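Local coordinates for large adhesion protein (Lap) involved in biofilm formation (Marinobacter hydrocarbonoclasticus, PDB 6XI3), which probably helps the bacterium form biofilms, its tandem Ig-like beta-sandwich repeats with bound calcium serving to extend the adhesin toward its target, at residues V226-L240 and G275-L287. Sequence-based numbering, arbitrary orientation.
Sequences VSVDTVDSTAQTANL and GSYSLTGVDISSL
Strand 237-240 pairs antiparallel with strand 277-283, their N-to-C directions at 144°, in the three-stranded sheet of one Ig-like beta-sandwich repeat; between Ala238 and Leu240 the register slips by one residue, where Gly281 and Val282 both face Ala238 in a G1 beta bulge. Leu240 and Leu279 exchange nearly straight backbone bonds beside the bulge, and Ala238 and Val282, within it, a more bent pair. How an edge strand absorbs an extra residue is plain at Asn239. With its CG beside the backbone N (chi1 -61°), the amide reaches across and OD1 accepts the N-H of Gly281 at 2.9 Å, tilted 30° from the carbonyl plane, while CG packs against Thr280 CB at 3.8 Å. Inward, Leu240 CD1 meets Val282 CG2 at 4.2 Å, and Ile284 CD1 lies 4.0 Å from Val231 CG1, the two side chains crossing at about a right angle, both against Leu314 of the partner sheet. Tyr277 OH, hydrogen-bonded to Thr225 O, lies 3.2 Å from Val226 CB. Just before strand 237-240 begins, Gln236 O accepts the N-H of Ile284 at 3.0 Å, and one water bridges Gln236 O to Asp283 OD1, which also accepts Ser285 N at 3.0 Å in an Asx turn.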
ATOM      1  N   VAL A 226      -0.494   5.293  18.262  1.00 23.60           N
ATOM      2  CA  VAL A 226       0.679   6.061  18.746  1.00 23.41           C
ATOM      3  C   VAL A 226       0.678   5.973  20.267  1.00 26.95           C
ATOM      4  O   VAL A 226      -0.393   5.875  20.860  1.00 23.36           O
ATOM      5  CB  VAL A 226       0.712   7.508  18.225  1.00 23.19           C
ATOM      6  CG1 VAL A 226      -0.435   8.366  18.748  1.00 23.71           C
ATOM      7  CG2 VAL A 226       2.053   8.164  18.543  1.00 24.84           C
ATOM      8  N   SER A 227       1.858   5.967  20.871  1.00 26.15           N
ATOM      9  CA  SER A 227       1.946   6.001  22.341  1.00 32.03           C
ATOM     10  C   SER A 227       3.109   6.902  22.744  1.00 27.90           C
ATOM     11  O   SER A 227       4.106   7.030  21.973  1.00 25.40           O
ATOM     12  CB  SER A 227       1.978   4.604  22.924  1.00 36.26           C
ATOM     13  OG  SER A 227       3.285   4.118  23.035  1.00 40.16           O
ATOM     14  N   VAL A 228       2.924   7.584  23.863  1.00 25.07           N
ATOM     15  CA  VAL A 228       3.974   8.414  24.482  1.00 28.71           C
ATOM     16  C   VAL A 228       4.672   7.479  25.448  1.00 27.80           C
ATOM     17  O   VAL A 228       4.066   7.181  26.449  1.00 29.38           O
ATOM     18  CB  VAL A 228       3.352   9.652  25.150  1.00 29.70           C
ATOM     19  CG1 VAL A 228       4.412  10.589  25.678  1.00 32.32           C
ATOM     20  CG2 VAL A 228       2.449  10.351  24.159  1.00 28.75           C
ATOM     21  N   ASP A 229       5.832   6.954  25.066  1.00 23.72           N
ATOM     22  CA  ASP A 229       6.650   6.078  25.936  1.00 26.80           C
ATOM     23  C   ASP A 229       7.163   6.875  27.144  1.00 27.96           C
ATOM     24  O   ASP A 229       7.048   6.370  28.252  1.00 26.92           O
ATOM     25  CB  ASP A 229       7.780   5.426  25.151  1.00 27.78           C
ATOM     26  CG  ASP A 229       7.196   4.572  24.019  1.00 30.70           C
ATOM     27  OD1 ASP A 229       6.066   4.090  24.179  1.00 34.94           O
ATOM     28  OD2 ASP A 229       7.844   4.429  22.999  1.00 32.06           O
ATOM     29  N   THR A 230       7.718   8.065  26.929  1.00 25.77           N
ATOM     30  CA  THR A 230       8.381   8.841  27.997  1.00 28.92           C
ATOM     31  C   THR A 230       8.334  10.301  27.577  1.00 25.92           C
ATOM     32  O   THR A 230       8.529  10.605  26.395  1.00 27.77           O
ATOM     33  CB  THR A 230       9.802   8.302  28.331  1.00 33.45           C
ATOM     34  OG1 THR A 230      10.243   8.811  29.595  1.00 38.64           O
ATOM     35  CG2 THR A 230      10.885   8.742  27.385  1.00 37.77           C
ATOM     36  N   VAL A 231       8.044  11.170  28.524  1.00 26.26           N
ATOM     37  CA  VAL A 231       8.401  12.604  28.419  1.00 26.14           C
ATOM     38  C   VAL A 231       9.505  12.868  29.441  1.00 27.16           C
ATOM     39  O   VAL A 231       9.258  12.782  30.657  1.00 28.32           O
ATOM     40  CB  VAL A 231       7.179  13.505  28.634  1.00 29.31           C
ATOM     41  CG1 VAL A 231       7.594  14.975  28.682  1.00 29.42           C
ATOM     42  CG2 VAL A 231       6.126  13.261  27.564  1.00 28.66           C
ATOM     43  N   ASP A 232      10.704  13.159  28.973  1.00 26.44           N
ATOM     44  CA  ASP A 232      11.828  13.463  29.887  1.00 25.68           C
ATOM     45  C   ASP A 232      11.794  14.979  30.120  1.00 24.61           C
ATOM     46  O   ASP A 232      12.224  15.730  29.223  1.00 23.55           O
ATOM     47  CB  ASP A 232      13.138  12.928  29.309  1.00 27.18           C
ATOM     48  CG  ASP A 232      14.309  13.150  30.251  1.00 32.44           C
ATOM     49  OD1 ASP A 232      14.240  14.118  31.089  1.00 31.84           O
ATOM     50  OD2 ASP A 232      15.278  12.386  30.141  1.00 38.27           O
ATOM     51  N   SER A 233      11.209  15.423  31.228  1.00 24.51           N
ATOM     52  CA  SER A 233      11.028  16.866  31.522  1.00 25.45           C
ATOM     53  C   SER A 233      12.371  17.536  31.851  1.00 27.70           C
ATOM     54  O   SER A 233      12.466  18.765  31.722  1.00 30.76           O
ATOM     55  CB  SER A 233       9.992  17.079  32.630  1.00 26.87           C
ATOM     56  OG  SER A 233       8.687  16.794  32.115  1.00 27.16           O
ATOM     57  N   THR A 234      13.387  16.783  32.254  1.00 27.40           N
ATOM     58  CA  THR A 234      14.760  17.318  32.512  1.00 30.95           C
ATOM     59  C   THR A 234      15.443  17.626  31.167  1.00 31.80           C
ATOM     60  O   THR A 234      15.874  18.775  30.948  1.00 32.84           O
ATOM     61  CB  THR A 234      15.560  16.344  33.387  1.00 33.15           C
ATOM     62  OG1 THR A 234      14.802  16.212  34.595  1.00 32.93           O
ATOM     63  CG2 THR A 234      16.975  16.808  33.665  1.00 33.50           C
ATOM     64  N   ALA A 235      15.483  16.658  30.258  1.00 31.82           N
ATOM     65  CA  ALA A 235      16.114  16.829  28.927  1.00 30.98           C
ATOM     66  C   ALA A 235      15.166  17.588  27.977  1.00 29.85           C
ATOM     67  O   ALA A 235      15.635  17.986  26.913  1.00 27.00           O
ATOM     68  CB  ALA A 235      16.513  15.482  28.382  1.00 32.49           C
ATOM     69  N   GLN A 236      13.884  17.782  28.345  1.00 29.58           N
ATOM     70  CA  GLN A 236      12.798  18.336  27.478  1.00 26.66           C
ATOM     71  C   GLN A 236      12.773  17.575  26.150  1.00 23.92           C
ATOM     72  O   GLN A 236      12.893  18.197  25.071  1.00 22.32           O
ATOM     73  CB  GLN A 236      12.934  19.846  27.267  1.00 32.04           C
ATOM     74  CG  GLN A 236      13.051  20.636  28.569  1.00 36.65           C
ATOM     75  CD  GLN A 236      13.562  22.041  28.346  1.00 34.72           C
ATOM     76  OE1 GLN A 236      14.755  22.296  28.412  1.00 41.16           O
ATOM     77  NE2 GLN A 236      12.665  22.952  28.051  1.00 35.14           N
ATOM     78  N   THR A 237      12.670  16.259  26.244  1.00 22.00           N
ATOM     79  CA  THR A 237      12.518  15.371  25.075  1.00 25.41           C
ATOM     80  C   THR A 237      11.340  14.425  25.288  1.00 23.03           C
ATOM     81  O   THR A 237      10.888  14.241  26.443  1.00 23.37           O
ATOM     82  CB  THR A 237      13.792  14.554  24.811  1.00 26.01           C
ATOM     83  OG1 THR A 237      14.056  13.779  25.980  1.00 27.88           O
ATOM     84  CG2 THR A 237      14.981  15.392  24.399  1.00 27.62           C
ATOM     85  N   ALA A 238      10.878  13.816  24.202  1.00 22.13           N
ATOM     86  CA  ALA A 238       9.816  12.795  24.223  1.00 22.44           C
ATOM     87  C   ALA A 238      10.254  11.603  23.398  1.00 21.66           C
ATOM     88  O   ALA A 238      10.921  11.796  22.353  1.00 22.43           O
ATOM     89  CB  ALA A 238       8.505  13.340  23.726  1.00 22.45           C
ATOM     90  N   ASN A 239       9.899  10.421  23.888  1.00 22.28           N
ATOM     91  CA  ASN A 239      10.021   9.144  23.140  1.00 24.02           C
ATOM     92  C   ASN A 239       8.627   8.656  22.756  1.00 21.58           C
ATOM     93  O   ASN A 239       7.795   8.471  23.641  1.00 22.12           O
ATOM     94  CB  ASN A 239      10.758   8.097  23.953  1.00 23.99           C
ATOM     95  CG  ASN A 239      12.180   8.508  24.303  1.00 27.84           C
ATOM     96  OD1 ASN A 239      12.694   9.553  23.864  1.00 24.56           O
ATOM     97  ND2 ASN A 239      12.822   7.672  25.103  1.00 27.49           N
ATOM     98  N   LEU A 240       8.419   8.464  21.464  1.00 22.36           N
ATOM     99  CA  LEU A 240       7.110   8.117  20.855  1.00 22.85           C
ATOM    100  C   LEU A 240       7.279   6.800  20.105  1.00 23.98           C
ATOM    101  O   LEU A 240       8.398   6.529  19.595  1.00 24.40           O
ATOM    102  CB  LEU A 240       6.713   9.234  19.891  1.00 21.20           C
ATOM    103  CG  LEU A 240       6.765  10.651  20.447  1.00 24.95           C
ATOM    104  CD1 LEU A 240       6.416  11.666  19.360  1.00 24.77           C
ATOM    105  CD2 LEU A 240       5.838  10.800  21.650  1.00 25.30           C
ATOM    106  N   GLY A 275       5.549  -3.255  10.881  1.00 27.93           N
ATOM    107  CA  GLY A 275       4.570  -2.150  10.968  1.00 27.89           C
ATOM    108  C   GLY A 275       4.817  -1.188  12.128  1.00 26.78           C
ATOM    109  O   GLY A 275       4.080  -0.178  12.249  1.00 24.71           O
ATOM    110  N   SER A 276       5.823  -1.457  12.952  1.00 26.64           N
ATOM    111  CA  SER A 276       6.147  -0.620  14.137  1.00 26.68           C
ATOM    112  C   SER A 276       6.914   0.611  13.679  1.00 24.41           C
ATOM    113  O   SER A 276       7.539   0.579  12.597  1.00 22.07           O
ATOM    114  CB  SER A 276       6.908  -1.387  15.204  1.00 27.17           C
ATOM    115  OG  SER A 276       8.206  -1.743  14.752  1.00 29.13           O
ATOM    116  N   TYR A 277       6.848   1.663  14.486  1.00 23.81           N
ATOM    117  CA  TYR A 277       7.679   2.876  14.345  1.00 22.94           C
ATOM    118  C   TYR A 277       8.033   3.378  15.754  1.00 25.28           C
ATOM    119  O   TYR A 277       7.332   3.092  16.731  1.00 25.88           O
ATOM    120  CB  TYR A 277       6.984   3.893  13.427  1.00 25.24           C
ATOM    121  CG  TYR A 277       5.747   4.519  14.022  1.00 22.96           C
ATOM    122  CD1 TYR A 277       5.858   5.613  14.849  1.00 22.36           C
ATOM    123  CD2 TYR A 277       4.496   3.956  13.844  1.00 23.81           C
ATOM    124  CE1 TYR A 277       4.753   6.153  15.476  1.00 22.99           C
ATOM    125  CE2 TYR A 277       3.366   4.505  14.424  1.00 23.89           C
ATOM    126  CZ  TYR A 277       3.503   5.621  15.237  1.00 22.50           C
ATOM    127  OH  TYR A 277       2.433   6.180  15.852  1.00 21.61           O
ATOM    128  N   SER A 278       9.143   4.109  15.835  1.00 24.95           N
ATOM    129  CA  SER A 278       9.756   4.599  17.092  1.00 29.30           C
ATOM    130  C   SER A 278      10.502   5.894  16.791  1.00 27.22           C
ATOM    131  O   SER A 278      11.239   5.943  15.779  1.00 23.36           O
ATOM    132  CB  SER A 278      10.730   3.572  17.645  1.00 28.21           C
ATOM    133  OG  SER A 278      11.194   4.005  18.906  1.00 40.67           O
ATOM    134  N   LEU A 279      10.399   6.884  17.663  1.00 25.51           N
ATOM    135  CA  LEU A 279      11.306   8.049  17.588  1.00 26.14           C
ATOM    136  C   LEU A 279      11.682   8.447  19.012  1.00 28.37           C
ATOM    137  O   LEU A 279      10.747   8.699  19.807  1.00 26.74           O
ATOM    138  CB  LEU A 279      10.589   9.162  16.818  1.00 29.48           C
ATOM    139  CG  LEU A 279      11.433  10.389  16.483  1.00 34.95           C
ATOM    140  CD1 LEU A 279      12.731  10.039  15.734  1.00 36.54           C
ATOM    141  CD2 LEU A 279      10.597  11.398  15.707  1.00 32.50           C
ATOM    142  N   THR A 280      12.978   8.441  19.350  1.00 24.96           N
ATOM    143  CA  THR A 280      13.463   8.794  20.716  1.00 28.72           C
ATOM    144  C   THR A 280      14.153  10.159  20.643  1.00 25.87           C
ATOM    145  O   THR A 280      14.802  10.428  19.644  1.00 25.00           O
ATOM    146  CB  THR A 280      14.338   7.664  21.276  1.00 29.10           C
ATOM    147  OG1 THR A 280      15.485   7.603  20.444  1.00 33.30           O
ATOM    148  CG2 THR A 280      13.626   6.334  21.262  1.00 30.90           C
ATOM    149  N   GLY A 281      13.994  10.991  21.665  1.00 24.32           N
ATOM    150  CA  GLY A 281      14.740  12.254  21.792  1.00 23.97           C
ATOM    151  C   GLY A 281      14.108  13.367  20.979  1.00 24.40           C
ATOM    152  O   GLY A 281      14.789  14.276  20.592  1.00 26.96           O
ATOM    153  N   VAL A 282      12.811  13.300  20.715  1.00 24.02           N
ATOM    154  CA  VAL A 282      12.100  14.409  20.041  1.00 22.58           C
ATOM    155  C   VAL A 282      12.264  15.655  20.908  1.00 24.27           C
ATOM    156  O   VAL A 282      11.937  15.562  22.082  1.00 23.80           O
ATOM    157  CB  VAL A 282      10.622  14.076  19.815  1.00 22.16           C
ATOM    158  CG1 VAL A 282       9.941  15.281  19.235  1.00 22.40           C
ATOM    159  CG2 VAL A 282      10.451  12.845  18.931  1.00 22.80           C
ATOM    160  N   ASP A 283      12.685  16.780  20.326  1.00 23.96           N
ATOM    161  CA  ASP A 283      13.030  18.013  21.081  1.00 25.73           C
ATOM    162  C   ASP A 283      11.729  18.786  21.330  1.00 23.00           C
ATOM    163  O   ASP A 283      11.106  19.266  20.370  1.00 22.44           O
ATOM    164  CB  ASP A 283      14.122  18.795  20.358  1.00 26.57           C
ATOM    165  CG  ASP A 283      14.406  20.193  20.894  1.00 30.01           C
ATOM    166  OD1 ASP A 283      14.008  20.528  22.030  1.00 29.39           O
ATOM    167  OD2 ASP A 283      15.005  20.939  20.150  1.00 32.03           O
ATOM    168  N   ILE A 284      11.321  18.882  22.587  1.00 22.84           N
ATOM    169  CA  ILE A 284      10.104  19.656  22.955  1.00 24.85           C
ATOM    170  C   ILE A 284      10.457  20.811  23.888  1.00 27.72           C
ATOM    171  O   ILE A 284       9.536  21.259  24.618  1.00 25.54           O
ATOM    172  CB  ILE A 284       9.030  18.725  23.537  1.00 25.69           C
ATOM    173  CG1 ILE A 284       9.540  17.918  24.729  1.00 24.93           C
ATOM    174  CG2 ILE A 284       8.496  17.844  22.435  1.00 24.73           C
ATOM    175  CD1 ILE A 284       8.429  17.304  25.549  1.00 29.34           C
ATOM    176  N   SER A 285      11.701  21.307  23.812  1.00 27.10           N
ATOM    177  CA  SER A 285      12.165  22.505  24.577  1.00 30.87           C
ATOM    178  C   SER A 285      11.338  23.739  24.194  1.00 29.18           C
ATOM    179  O   SER A 285      11.255  24.650  25.022  1.00 31.25           O
ATOM    180  CB  SER A 285      13.636  22.762  24.388  1.00 29.77           C
ATOM    181  OG  SER A 285      13.938  22.872  23.002  1.00 31.55           O
ATOM    182  N   SER A 286      10.699  23.765  23.017  1.00 29.73           N
ATOM    183  CA  SER A 286       9.865  24.924  22.595  1.00 30.69           C
ATOM    184  C   SER A 286       8.471  24.866  23.232  1.00 31.57           C
ATOM    185  O   SER A 286       7.721  25.823  23.056  1.00 31.29           O
ATOM    186  CB  SER A 286       9.768  25.038  21.097  1.00 34.32           C
ATOM    187  OG  SER A 286       8.963  24.003  20.553  1.00 30.70           O
ATOM    188  N   LEU A 287       8.108  23.803  23.955  1.00 27.99           N
ATOM    189  CA  LEU A 287       6.723  23.679  24.474  1.00 24.87           C
ATOM    190  C   LEU A 287       6.661  24.062  25.956  1.00 25.57           C
ATOM    191  O   LEU A 287       7.656  23.972  26.659  1.00 23.37           O
ATOM    192  CB  LEU A 287       6.230  22.255  24.268  1.00 26.23           C
ATOM    193  CG  LEU A 287       6.253  21.781  22.818  1.00 28.18           C
ATOM    194  CD1 LEU A 287       5.678  20.386  22.729  1.00 27.92           C
ATOM    195  CD2 LEU A 287       5.486  22.738  21.899  1.00 28.95           C
TER
HETATM  196  O   HOH W   1      15.362  19.227  24.118  1.00 33.69           O